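Long-range contacts in putative amidohydrolase (Unidentified, PDB 3MKV), which acts as a prolidase of the amidohydrolase superfamily, probably using its paired zinc ions to hydrolyse dipeptides that end in proline: residues Met321-Asp326 with Ala353-Val358; Arg134-Thr139 with Arg179-Glu184; Gly375-Val380 with Met405-Leu410; Tyr230-Ala235 with Val249-His254. All coordinates share one frame; numbering follows the deposited sequence. Where two conformers were deposited one is given.

Interaction 1: Met321-Asp326 with Ala353-Val358; sequences MGFGTD and ASATIV. With ZN (zinc ion), chain I.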
loop_
_atom_site.group_PDB
_atom_site.type_symbol
_atom_site.label_atom_id
_atom_site.label_comp_id
_atom_site.label_asym_id
_atom_site.label_seq_id
_atom_site.Cartn_x
_atom_site.Cartn_y
_atom_site.Cartn_z
ATOM N N MET A 321 30.524 -3.364 38.199
ATOM C CA MET A 321 29.623 -4.460 37.842
ATOM C C MET A 321 28.267 -4.344 38.532
ATOM O O MET A 321 28.188 -4.037 39.718
ATOM C CB MET A 321 30.254 -5.810 38.184
ATOM C CG MET A 321 31.316 -6.246 37.197
ATOM S SD MET A 321 31.954 -7.894 37.516
ATOM C CE MET A 321 33.152 -7.550 38.803
ATOM N N GLY A 322 27.198 -4.589 37.777
ATOM C CA GLY A 322 25.850 -4.567 38.330
ATOM C C GLY A 322 25.347 -5.984 38.472
ATOM O O GLY A 322 26.012 -6.925 38.076
ATOM N N PHE A 323 24.159 -6.147 39.032
ATOM C CA PHE A 323 23.609 -7.482 39.246
ATOM C C PHE A 323 22.516 -7.774 38.216
ATOM O O PHE A 323 21.626 -6.948 37.983
ATOM C CB PHE A 323 23.075 -7.580 40.678
ATOM C CG PHE A 323 22.417 -8.891 41.013
ATOM C CD1 PHE A 323 23.086 -9.847 41.763
ATOM C CD2 PHE A 323 21.111 -9.151 40.620
ATOM C CE1 PHE A 323 22.470 -11.057 42.098
ATOM C CE2 PHE A 323 20.491 -10.355 40.951
ATOM C CZ PHE A 323 21.177 -11.307 41.690
ATOM N N GLY A 324 22.594 -8.937 37.582
ATOM C CA GLY A 324 21.587 -9.318 36.614
ATOM C C GLY A 324 21.429 -10.816 36.515
ATOM O O GLY A 324 22.322 -11.568 36.906
ATOM N N THR A 325 20.300 -11.251 35.963
ATOM C CA THR A 325 19.984 -12.669 35.909
ATOM C C THR A 325 19.650 -13.165 34.496
ATOM O O THR A 325 20.196 -14.182 34.055
ATOM C CB THR A 325 18.854 -13.046 36.925
ATOM O OG1 THR A 325 17.671 -12.285 36.650
ATOM C CG2 THR A 325 19.305 -12.775 38.376
ATOM N N ASP A 326 18.746 -12.463 33.806
ATOM C CA ASP A 326 18.378 -12.786 32.415
ATOM C C ASP A 326 17.790 -14.189 32.241
ATOM O O ASP A 326 18.146 -14.904 31.304
ATOM C CB ASP A 326 19.585 -12.616 31.479
ATOM C CG ASP A 326 19.197 -12.616 30.005
ATOM O OD1 ASP A 326 18.031 -12.297 29.684
ATOM O OD2 ASP A 326 20.062 -12.934 29.157
ATOM N N ALA A 353 26.937 -5.260 47.051
ATOM C CA ALA A 353 27.157 -3.927 46.517
ATOM C C ALA A 353 26.598 -3.903 45.106
ATOM O O ALA A 353 26.033 -2.910 44.652
ATOM C CB ALA A 353 28.637 -3.617 46.509
ATOM N N SER A 354 26.762 -5.029 44.421
ATOM C CA SER A 354 26.285 -5.200 43.062
ATOM C C SER A 354 24.799 -4.968 42.941
ATOM O O SER A 354 24.344 -4.219 42.067
ATOM C CB SER A 354 26.589 -6.611 42.589
ATOM O OG SER A 354 27.702 -6.586 41.734
ATOM N N ALA A 355 24.050 -5.632 43.821
ATOM C CA ALA A 355 22.602 -5.686 43.728
ATOM C C ALA A 355 21.964 -4.511 44.426
ATOM O O ALA A 355 20.749 -4.502 44.630
ATOM C CB ALA A 355 22.091 -6.958 44.311
ATOM N N THR A 356 22.774 -3.514 44.769
ATOM C CA THR A 356 22.295 -2.407 45.580
ATOM C C THR A 356 22.844 -1.070 45.094
ATOM O O THR A 356 22.275 -0.454 44.195
ATOM C CB THR A 356 22.611 -2.618 47.101
ATOM O OG1 THR A 356 23.999 -2.937 47.270
ATOM C CG2 THR A 356 21.763 -3.756 47.690
ATOM N N ILE A 357 23.949 -0.618 45.678
ATOM C CA ILE A 357 24.453 0.710 45.360
ATOM C C ILE A 357 24.996 0.826 43.939
ATOM O O ILE A 357 24.878 1.879 43.319
ATOM C CB ILE A 357 25.518 1.211 46.369
ATOM C CG1 ILE A 357 26.650 0.199 46.528
ATOM C CG2 ILE A 357 24.875 1.554 47.704
ATOM C CD1 ILE A 357 27.809 0.743 47.337
ATOM N N VAL A 358 25.591 -0.247 43.430
ATOM C CA VAL A 358 26.112 -0.232 42.079
ATOM C C VAL A 358 24.957 -0.177 41.093
ATOM O O VAL A 358 24.917 0.682 40.204
ATOM C CB VAL A 358 26.990 -1.464 41.782
ATOM C CG1 VAL A 358 27.572 -1.364 40.376
ATOM C CG2 VAL A 358 28.112 -1.602 42.823
HETATM ZN ZN ZN I . 18.185 -10.396 28.245
#
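Phe323 meets Ala355 where segment 321-326, which corresponds to the last barrel strand of the TIM-barrel fold in this family, passes the flank of helix 348-362. The phenylalanine carries the contact. Its CB sits against the backbone of the helix, 3.6 Å from Ala355 CA. With CG anti to the backbone N (chi1 177°), the ring root comes next to the methyl: Phe323 CG is 3.8 Å from Ala355 CB. One atom further out, Phe323 CD1 is still 4.0 Å from Ala355 CB. Further out the ring packs against helix 337-343, stacking on Phe339 and touching Leu342. A large ring can thus join two helices, while alanine keeps this turn slim enough for the extended segment to come close. Gly322 CA lies 4.0 Å from Ser354 O. That carbonyl receives a hydrogen bond from Ser359. Backbone bonds of Gly322 to Val273 and of Phe323 to Leu64 tie the segment to its barrel neighbours. Its far end reaches the metal centre, where Asp326 OD1 lies 2.4 Å from a zinc ion also bound by His65, His67 and the carboxylated Lys193.

Interaction 2: Arg134-Thr139 with Arg179-Glu184; sequences RALSQT and RAVREE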
loop_
_atom_site.group_PDB
_atom_site.type_symbol
_atom_site.label_atom_id
_atom_site.label_comp_id
_atom_site.label_asym_id
_atom_site.label_seq_id
_atom_site.Cartn_x
_atom_site.Cartn_y
_atom_site.Cartn_z
ATOM N N ARG A 134 10.722 -2.448 23.747
ATOM C CA ARG A 134 11.271 -3.510 22.915
ATOM C C ARG A 134 12.746 -3.273 22.595
ATOM O O ARG A 134 13.148 -2.162 22.266
ATOM C CB ARG A 134 10.473 -3.642 21.624
ATOM C CG ARG A 134 9.140 -4.326 21.817
ATOM C CD ARG A 134 8.311 -4.219 20.550
ATOM N NE ARG A 134 7.789 -2.869 20.330
ATOM C CZ ARG A 134 7.379 -2.421 19.147
ATOM N NH1 ARG A 134 7.454 -3.206 18.086
ATOM N NH2 ARG A 134 6.901 -1.192 19.019
ATOM N N ALA A 135 13.542 -4.329 22.702
ATOM C CA ALA A 135 14.943 -4.276 22.324
ATOM C C ALA A 135 15.073 -3.970 20.838
ATOM O O ALA A 135 14.353 -4.540 20.017
ATOM C CB ALA A 135 15.603 -5.599 22.636
ATOM N N LEU A 136 15.992 -3.079 20.488
ATOM C CA LEU A 136 16.278 -2.815 19.075
ATOM C C LEU A 136 17.276 -3.824 18.502
ATOM O O LEU A 136 18.352 -4.041 19.042
ATOM C CB LEU A 136 16.779 -1.389 18.869
ATOM C CG LEU A 136 15.717 -0.321 18.566
ATOM C CD1 LEU A 136 14.614 -0.283 19.611
ATOM C CD2 LEU A 136 16.367 1.040 18.444
ATOM N N SER A 137 16.903 -4.451 17.401
ATOM C CA SER A 137 17.778 -5.397 16.734
ATOM C C SER A 137 17.797 -5.088 15.243
ATOM O O SER A 137 16.834 -4.530 14.699
ATOM C CB SER A 137 17.282 -6.824 16.962
ATOM O OG SER A 137 18.016 -7.744 16.179
ATOM N N GLN A 138 18.899 -5.443 14.591
ATOM C CA GLN A 138 18.993 -5.340 13.145
ATOM C C GLN A 138 18.376 -6.609 12.579
ATOM O O GLN A 138 18.100 -7.563 13.312
ATOM C CB GLN A 138 20.459 -5.255 12.710
ATOM C CG GLN A 138 21.231 -6.527 13.047
ATOM C CD GLN A 138 22.590 -6.612 12.385
ATOM O OE1 GLN A 138 23.511 -5.856 12.707
ATOM N NE2 GLN A 138 22.728 -7.552 11.464
ATOM N N THR A 139 18.177 -6.626 11.268
ATOM C CA THR A 139 17.704 -7.813 10.584
ATOM C C THR A 139 18.667 -8.986 10.787
ATOM O O THR A 139 19.879 -8.868 10.554
ATOM C CB THR A 139 17.562 -7.523 9.101
ATOM O OG1 THR A 139 16.493 -6.592 8.908
ATOM C CG2 THR A 139 17.298 -8.798 8.323
ATOM N N ARG A 179 13.693 6.717 14.517
ATOM C CA ARG A 179 12.248 6.696 14.686
ATOM C C ARG A 179 11.836 5.676 15.754
ATOM O O ARG A 179 11.008 5.960 16.615
ATOM C CB ARG A 179 11.548 6.418 13.349
ATOM C CG ARG A 179 10.070 6.857 13.328
ATOM C CD ARG A 179 9.476 6.891 11.905
ATOM N NE ARG A 179 10.221 6.047 10.970
ATOM C CZ ARG A 179 10.986 6.506 9.975
ATOM N NH1 ARG A 179 11.100 7.814 9.754
ATOM N NH2 ARG A 179 11.633 5.652 9.189
ATOM N N ALA A 180 12.431 4.494 15.697
ATOM C CA ALA A 180 12.138 3.444 16.651
ATOM C C ALA A 180 12.405 3.910 18.076
ATOM O O ALA A 180 11.559 3.758 18.955
ATOM C CB ALA A 180 12.951 2.197 16.329
ATOM N N VAL A 181 13.574 4.489 18.317
ATOM C CA VAL A 181 13.903 4.922 19.668
ATOM C C VAL A 181 12.934 5.992 20.109
ATOM O O VAL A 181 12.500 6.011 21.251
ATOM C CB VAL A 181 15.328 5.475 19.763
ATOM C CG1 VAL A 181 15.518 6.242 21.073
ATOM C CG2 VAL A 181 16.343 4.345 19.635
ATOM N N ARG A 182 12.597 6.893 19.195
ATOM C CA ARG A 182 11.680 7.977 19.514
ATOM C C ARG A 182 10.303 7.416 19.866
ATOM O O ARG A 182 9.642 7.902 20.788
ATOM C CB ARG A 182 11.608 8.983 18.362
ATOM C CG ARG A 182 12.875 9.833 18.217
ATOM C CD ARG A 182 12.839 10.668 16.939
ATOM N NE ARG A 182 14.026 11.501 16.817
ATOM C CZ ARG A 182 14.358 12.199 15.738
ATOM N NH1 ARG A 182 13.581 12.197 14.665
ATOM N NH2 ARG A 182 15.462 12.926 15.747
ATOM N N GLU A 183 9.894 6.372 19.154
ATOM C CA GLU A 183 8.649 5.658 19.452
ATOM C C GLU A 183 8.640 4.997 20.833
ATOM O O GLU A 183 7.666 5.122 21.580
ATOM C CB GLU A 183 8.359 4.613 18.362
ATOM C CG GLU A 183 8.137 5.260 16.992
ATOM C CD GLU A 183 7.861 4.259 15.894
ATOM O OE1 GLU A 183 7.681 3.070 16.212
ATOM O OE2 GLU A 183 7.828 4.663 14.708
ATOM N N GLU A 184 9.717 4.294 21.169
ATOM C CA GLU A 184 9.792 3.616 22.447
ATOM C C GLU A 184 9.775 4.636 23.578
ATOM O O GLU A 184 9.103 4.452 24.596
ATOM C CB GLU A 184 11.047 2.729 22.539
ATOM C CG GLU A 184 11.069 1.533 21.586
ATOM C CD GLU A 184 9.815 0.671 21.666
ATOM O OE1 GLU A 184 9.405 0.303 22.790
ATOM O OE2 GLU A 184 9.241 0.357 20.597
HETATM O O HOH W 1 7.168 -1.123 22.900
HETATM O O HOH W 2 5.648 0.800 17.053
#
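Strand 135-137, which carries Leu136, and helix 179-184, which meets it with Ala180 and Val181, run almost antiparallel: their directions differ by 170° and their axes approach to 10.0 Å, a normal spacing for a helix laid on a sheet. The alpha carbons pair Arg134 with Glu184 at one end and Leu136 with Ala180 at the other. Leu136 points toward the helix and presents one branch to it: Leu136 CD2 lies 3.5 Å from Val181 CG2, the two side chains crossing at about a right angle, and 4.2 Å from Ala180 CB. A small residue at 180 leaves room for the leucine, and Ile220 of helix 214-225 touches both Leu136 and Val181. This is the alpha/beta layering of a TIM barrel, with helix 174-187 covering the outside of a strand that is bonded through its backbone to Arg169 and Met195. The polar end is built round Glu184. Its chain bends at chi2 (-52°), turning the carboxylate toward the start of the strand. There Arg134 N gives Glu184 OE1 a nearly straight bond of 3.2 Å, approaching from above the carboxylate plane. The other oxygen, OE2, forms a salt bridge with Arg134 NH2, also at 3.2 Å, but the guanidinium and carboxylate planes stand 75° apart, and the principal partner of OE2 is Arg169. A water accepts from Arg134 NE and donates to Glu184 OE1 at 2.7 Å, while a second links Arg134 NH2 to Glu183 OE1.

Interaction 3: Gly375-Val380 with Met405-Leu410; sequences GAHADV and MKDGRL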
loop_
_atom_site.group_PDB
_atom_site.type_symbol
_atom_site.label_atom_id
_atom_site.label_comp_id
_atom_site.label_asym_id
_atom_site.label_seq_id
_atom_site.Cartn_x
_atom_site.Cartn_y
_atom_site.Cartn_z
ATOM N N GLY A 375 15.533 10.115 53.100
ATOM C CA GLY A 375 15.114 10.699 51.832
ATOM C C GLY A 375 14.999 9.660 50.734
ATOM O O GLY A 375 14.445 9.943 49.672
ATOM N N ALA A 376 15.523 8.460 50.999
ATOM C CA ALA A 376 15.491 7.344 50.053
ATOM C C ALA A 376 14.145 6.627 50.074
ATOM O O ALA A 376 13.334 6.827 50.980
ATOM C CB ALA A 376 16.620 6.348 50.364
ATOM N N HIS A 377 13.906 5.784 49.078
ATOM C CA HIS A 377 12.663 5.011 49.043
ATOM C C HIS A 377 12.679 3.953 50.139
ATOM O O HIS A 377 13.689 3.276 50.344
ATOM C CB HIS A 377 12.444 4.357 47.674
ATOM C CG HIS A 377 12.065 5.326 46.599
ATOM N ND1 HIS A 377 12.974 5.825 45.690
ATOM C CD2 HIS A 377 10.876 5.898 46.295
ATOM C CE1 HIS A 377 12.361 6.664 44.874
ATOM N NE2 HIS A 377 11.087 6.722 45.216
ATOM N N ALA A 378 11.562 3.824 50.848
ATOM C CA ALA A 378 11.448 2.815 51.887
ATOM C C ALA A 378 11.226 1.457 51.240
ATOM O O ALA A 378 10.149 0.861 51.353
ATOM C CB ALA A 378 10.326 3.148 52.861
ATOM N N ASP A 379 12.256 1.004 50.530
ATOM C CA ASP A 379 12.341 -0.361 50.036
ATOM C C ASP A 379 13.274 -1.079 50.989
ATOM O O ASP A 379 14.489 -0.873 50.953
ATOM C CB ASP A 379 12.934 -0.396 48.620
ATOM C CG ASP A 379 12.076 0.340 47.591
ATOM O OD1 ASP A 379 11.064 0.985 47.965
ATOM O OD2 ASP A 379 12.422 0.264 46.391
ATOM N N VAL A 380 12.704 -1.898 51.867
ATOM C CA VAL A 380 13.481 -2.510 52.942
ATOM C C VAL A 380 13.252 -4.005 53.027
ATOM O O VAL A 380 12.140 -4.483 52.836
ATOM C CB VAL A 380 13.120 -1.899 54.321
ATOM C CG1 VAL A 380 14.001 -2.486 55.401
ATOM C CG2 VAL A 380 13.255 -0.391 54.289
ATOM N N MET A 405 9.545 -4.836 52.126
ATOM C CA MET A 405 8.890 -3.538 52.100
ATOM C C MET A 405 9.266 -2.800 50.820
ATOM O O MET A 405 10.447 -2.617 50.539
ATOM C CB MET A 405 9.308 -2.708 53.332
ATOM C CG MET A 405 8.649 -1.336 53.449
ATOM S SD MET A 405 8.964 -0.443 55.002
ATOM C CE MET A 405 10.245 0.683 54.552
ATOM N N LYS A 406 8.271 -2.367 50.053
ATOM C CA LYS A 406 8.482 -1.569 48.861
ATOM C C LYS A 406 7.659 -0.308 48.961
ATOM O O LYS A 406 6.475 -0.406 49.198
ATOM C CB LYS A 406 8.126 -2.351 47.595
ATOM C CG LYS A 406 7.842 -1.495 46.366
ATOM C CD LYS A 406 7.121 -2.307 45.299
ATOM C CE LYS A 406 6.425 -1.426 44.281
ATOM N NZ LYS A 406 5.666 -2.228 43.285
ATOM N N ASP A 407 8.267 0.856 48.762
ATOM C CA ASP A 407 7.559 2.130 48.850
ATOM C C ASP A 407 6.855 2.301 50.197
ATOM O O ASP A 407 5.743 2.838 50.252
ATOM C CB ASP A 407 6.523 2.265 47.723
ATOM C CG ASP A 407 7.153 2.578 46.376
ATOM O OD1 ASP A 407 6.736 1.963 45.370
ATOM O OD2 ASP A 407 8.065 3.434 46.322
ATOM N N GLY A 408 7.497 1.849 51.274
ATOM C CA GLY A 408 6.936 2.009 52.614
ATOM C C GLY A 408 5.701 1.168 52.922
ATOM O O GLY A 408 4.984 1.437 53.885
ATOM N N ARG A 409 5.438 0.152 52.105
ATOM C CA ARG A 409 4.355 -0.778 52.380
ATOM C C ARG A 409 4.932 -2.172 52.487
ATOM O O ARG A 409 5.925 -2.490 51.845
ATOM C CB ARG A 409 3.280 -0.736 51.288
ATOM C CG ARG A 409 2.862 0.666 50.865
ATOM C CD ARG A 409 1.581 0.668 50.037
ATOM N NE ARG A 409 0.389 0.528 50.874
ATOM C CZ ARG A 409 -0.823 0.969 50.539
ATOM N NH1 ARG A 409 -1.009 1.590 49.380
ATOM N NH2 ARG A 409 -1.849 0.798 51.365
ATOM N N LEU A 410 4.311 -2.999 53.316
ATOM C CA LEU A 410 4.739 -4.372 53.496
ATOM C C LEU A 410 4.010 -5.263 52.519
ATOM O O LEU A 410 2.782 -5.300 52.483
ATOM C CB LEU A 410 4.451 -4.851 54.924
ATOM C CG LEU A 410 5.155 -4.099 56.059
ATOM C CD1 LEU A 410 4.509 -4.401 57.409
ATOM C CD2 LEU A 410 6.655 -4.406 56.079
#
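Val380 and Met405 lie side by side, pointing the same way from an antiparallel hydrogen-bonded pair. Val380 N reaches Met405 O and Met405 N reaches Val380 O, each at 2.7 Å. Met405 holds CG anti to its backbone N (chi1 -178°), and the long thioether, bending only near its tip, passes Ala378 O and ends beside Val380 CG2, the exact place of its methyl being uncertain. Phe8 and Ile29 touch the methionine too, so a flexible apolar chain suits this junction between sheets of the beta domain that accompanies the amidohydrolase barrel. After Met405 the chain reverses in a type I' turn, Lys406 to Arg409, whose positive phi at Gly408 glycine adopts easily. Gly408 N bonds Ala378 O at 2.8 Å. Asp379 holds the turn from its own side: Asp407 N points almost straight (174°) at Asp379 OD1, 2.9 Å away, on the anti side but out of the carboxylate plane. His377 and Asp407 also run alongside each other, ring and carboxylate 72° apart, with His377 CD2 3.7 Å from Asp407 OD2. The two carboxylates are near neighbours, Asp379 OD1 being 4.2 Å from Asp407 OD2. Arg128 forms salt bridges with both, which would offset their repulsion and probably helps to keep both aspartates ionised.

Interaction 4: Tyr230-Ala235 with Val249-His254; sequences YVLAHA and VRTIEH. With ZN (zinc ion), chain J; SO4 (sulfate ion), chain L.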
loop_
_atom_site.group_PDB
_atom_site.type_symbol
_atom_site.label_atom_id
_atom_site.label_comp_id
_atom_site.label_asym_id
_atom_site.label_seq_id
_atom_site.Cartn_x
_atom_site.Cartn_y
_atom_site.Cartn_z
ATOM N N TYR A 230 19.790 6.622 28.643
ATOM C CA TYR A 230 20.979 5.973 28.109
ATOM C C TYR A 230 20.621 4.667 27.391
ATOM O O TYR A 230 19.456 4.257 27.331
ATOM C CB TYR A 230 21.975 5.688 29.253
ATOM C CG TYR A 230 21.462 4.628 30.203
ATOM C CD1 TYR A 230 21.774 3.282 30.010
ATOM C CD2 TYR A 230 20.615 4.967 31.254
ATOM C CE1 TYR A 230 21.271 2.300 30.860
ATOM C CE2 TYR A 230 20.114 4.008 32.103
ATOM C CZ TYR A 230 20.440 2.678 31.904
ATOM O OH TYR A 230 19.931 1.730 32.753
ATOM N N VAL A 231 21.646 4.006 26.868
ATOM C CA VAL A 231 21.494 2.775 26.120
ATOM C C VAL A 231 22.224 1.625 26.823
ATOM O O VAL A 231 23.362 1.772 27.276
ATOM C CB VAL A 231 22.064 2.951 24.687
ATOM C CG1 VAL A 231 22.136 1.607 23.939
ATOM C CG2 VAL A 231 21.249 4.002 23.889
ATOM N N LEU A 232 21.567 0.477 26.928
ATOM C CA LEU A 232 22.251 -0.725 27.388
ATOM C C LEU A 232 22.296 -1.637 26.181
ATOM O O LEU A 232 21.378 -1.611 25.357
ATOM C CB LEU A 232 21.515 -1.400 28.548
ATOM C CG LEU A 232 20.074 -1.858 28.294
ATOM C CD1 LEU A 232 19.796 -3.204 28.943
ATOM C CD2 LEU A 232 19.072 -0.802 28.760
ATOM N N ALA A 233 23.368 -2.420 26.065
ATOM C CA ALA A 233 23.618 -3.190 24.866
ATOM C C ALA A 233 24.063 -4.582 25.201
ATOM O O ALA A 233 24.983 -4.769 25.983
ATOM C CB ALA A 233 24.667 -2.510 24.013
ATOM N N HIS A 234 23.395 -5.556 24.602
ATOM C CA HIS A 234 23.769 -6.954 24.721
ATOM C C HIS A 234 25.001 -7.158 23.825
ATOM O O HIS A 234 24.976 -6.818 22.639
ATOM C CB HIS A 234 22.556 -7.803 24.309
ATOM C CG HIS A 234 22.880 -9.176 23.804
ATOM N ND1 HIS A 234 22.424 -10.320 24.423
ATOM C CD2 HIS A 234 23.555 -9.590 22.707
ATOM C CE1 HIS A 234 22.828 -11.381 23.746
ATOM N NE2 HIS A 234 23.522 -10.964 22.703
ATOM N N ALA A 235 26.089 -7.661 24.411
ATOM C CA ALA A 235 27.365 -7.857 23.697
ATOM C C ALA A 235 28.250 -8.879 24.411
ATOM O O ALA A 235 28.437 -8.798 25.623
ATOM C CB ALA A 235 28.107 -6.528 23.551
ATOM N N VAL A 249 27.540 3.675 24.385
ATOM C CA VAL A 249 26.678 2.816 25.188
ATOM C C VAL A 249 27.090 2.855 26.667
ATOM O O VAL A 249 28.273 2.746 26.973
ATOM C CB VAL A 249 26.755 1.382 24.672
ATOM C CG1 VAL A 249 26.079 0.429 25.618
ATOM C CG2 VAL A 249 26.133 1.290 23.295
ATOM N N ARG A 250 26.123 2.997 27.577
ATOM C CA ARG A 250 26.424 3.142 29.016
ATOM C C ARG A 250 26.556 1.831 29.818
ATOM O O ARG A 250 27.468 1.688 30.638
ATOM C CB ARG A 250 25.413 4.064 29.688
ATOM C CG ARG A 250 25.699 4.358 31.162
ATOM C CD ARG A 250 25.146 5.740 31.551
ATOM N NE ARG A 250 25.038 5.890 33.002
ATOM C CZ ARG A 250 24.178 5.213 33.760
ATOM N NH1 ARG A 250 23.359 4.340 33.200
ATOM N NH2 ARG A 250 24.156 5.390 35.076
ATOM N N THR A 251 25.649 0.883 29.612
ATOM C CA THR A 251 25.826 -0.410 30.263
ATOM C C THR A 251 25.930 -1.521 29.238
ATOM O O THR A 251 25.261 -1.487 28.205
ATOM C CB THR A 251 24.748 -0.726 31.378
ATOM O OG1 THR A 251 23.493 -1.107 30.796
ATOM C CG2 THR A 251 24.543 0.476 32.287
ATOM N N ILE A 252 26.795 -2.485 29.535
ATOM C CA ILE A 252 27.002 -3.647 28.691
ATOM C C ILE A 252 26.442 -4.881 29.374
ATOM O O ILE A 252 26.608 -5.069 30.579
ATOM C CB ILE A 252 28.489 -3.890 28.454
ATOM C CG1 ILE A 252 29.125 -2.710 27.698
ATOM C CG2 ILE A 252 28.688 -5.212 27.737
ATOM C CD1 ILE A 252 28.703 -2.602 26.233
ATOM N N GLU A 253 25.778 -5.724 28.602
ATOM C CA GLU A 253 25.035 -6.828 29.172
ATOM C C GLU A 253 25.734 -8.148 28.870
ATOM O O GLU A 253 26.053 -8.447 27.714
ATOM C CB GLU A 253 23.592 -6.840 28.653
ATOM C CG GLU A 253 22.850 -5.516 28.812
ATOM C CD GLU A 253 22.765 -5.028 30.254
ATOM O OE1 GLU A 253 22.169 -5.740 31.098
ATOM O OE2 GLU A 253 23.283 -3.919 30.535
ATOM N N HIS A 254 25.965 -8.927 29.924
ATOM C CA HIS A 254 26.623 -10.219 29.813
ATOM C C HIS A 254 28.134 -10.025 29.814
ATOM O O HIS A 254 28.781 -10.185 30.856
ATOM C CB HIS A 254 26.155 -10.962 28.562
ATOM C CG HIS A 254 24.664 -11.041 28.433
ATOM N ND1 HIS A 254 23.855 -11.552 29.428
ATOM C CD2 HIS A 254 23.836 -10.687 27.422
ATOM C CE1 HIS A 254 22.594 -11.505 29.037
ATOM N NE2 HIS A 254 22.554 -10.984 27.823
HETATM ZN ZN ZN J . 20.807 -10.396 26.219
HETATM S S SO4 L . 27.411 7.568 35.446
HETATM O O1 SO4 L . 26.303 6.756 35.942
HETATM O O2 SO4 L . 27.484 8.808 36.195
HETATM O O3 SO4 L . 28.651 6.819 35.604
HETATM O O4 SO4 L . 27.197 7.891 34.036
#
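One face of the Tyr230 ring is covered by Arg250 NH1, which lies 3.3 Å above the ring plane over its centre. The cation-pi pair puts Arg250 CZ 4.5 Å from the ring centroid, the two planes tilted by 58°. At the guanidinium edge sits a sulfate, probably from the crystallisation liquor, which takes a 2.7 Å bond from Arg250 NH2 to O1. At the opposite ends of the segments the imidazoles of His234 and His254 stand almost perpendicular (84°). Both bind one zinc ion, His234 ND1 and His254 NE2 each at 2.4 Å; their other nitrogens bond Gly198 O and Thr276 OG1 respectively. Between these ends run parallel strands of a beta-alpha-beta crossover in the TIM barrel, joined by helix 238-246. Ala233 N bonds Thr251 O, and Glu253 N bonds Ala233 O at 2.9 Å. Small or beta-branched apolar groups suit the helix-facing side, where Ala233 CB meets Val249 CG1 at 3.6 Å. Leu232, His234, Thr251 and Glu253 share the other face. Glu253, bent at chi2 (-58°), sends its carboxylate across Leu232: OE2 accepts from Thr251 OG1 at 2.8 Å and pairs with Arg106, while OE1 bonds ND1 of the zinc ligand His65, a second-shell bond that probably orients His65.

How the interactions relate
Along the chain the contacts follow one another as interaction 2, interaction 4, interaction 1 and interaction 3, none enclosing another. The first three belong to the barrel. Interactions 1 and 4 touch where Asp326 packs on His254, their centres about 14 Å apart, and together they supply ligands to both zinc ions, which the carboxylated Lys193 bridges. Interaction 2 is also about 14 Å from interaction 4, centre to centre, where a strand meets the outer helical layer; helix 214-225 packs on both. Interaction 3 belongs to the beta domain, its centre about 33 Å from that of interaction 2 and 19 Å from that of interaction 1. The late segments thus close the barrel with a metal ligand before the chain completes the beta domain.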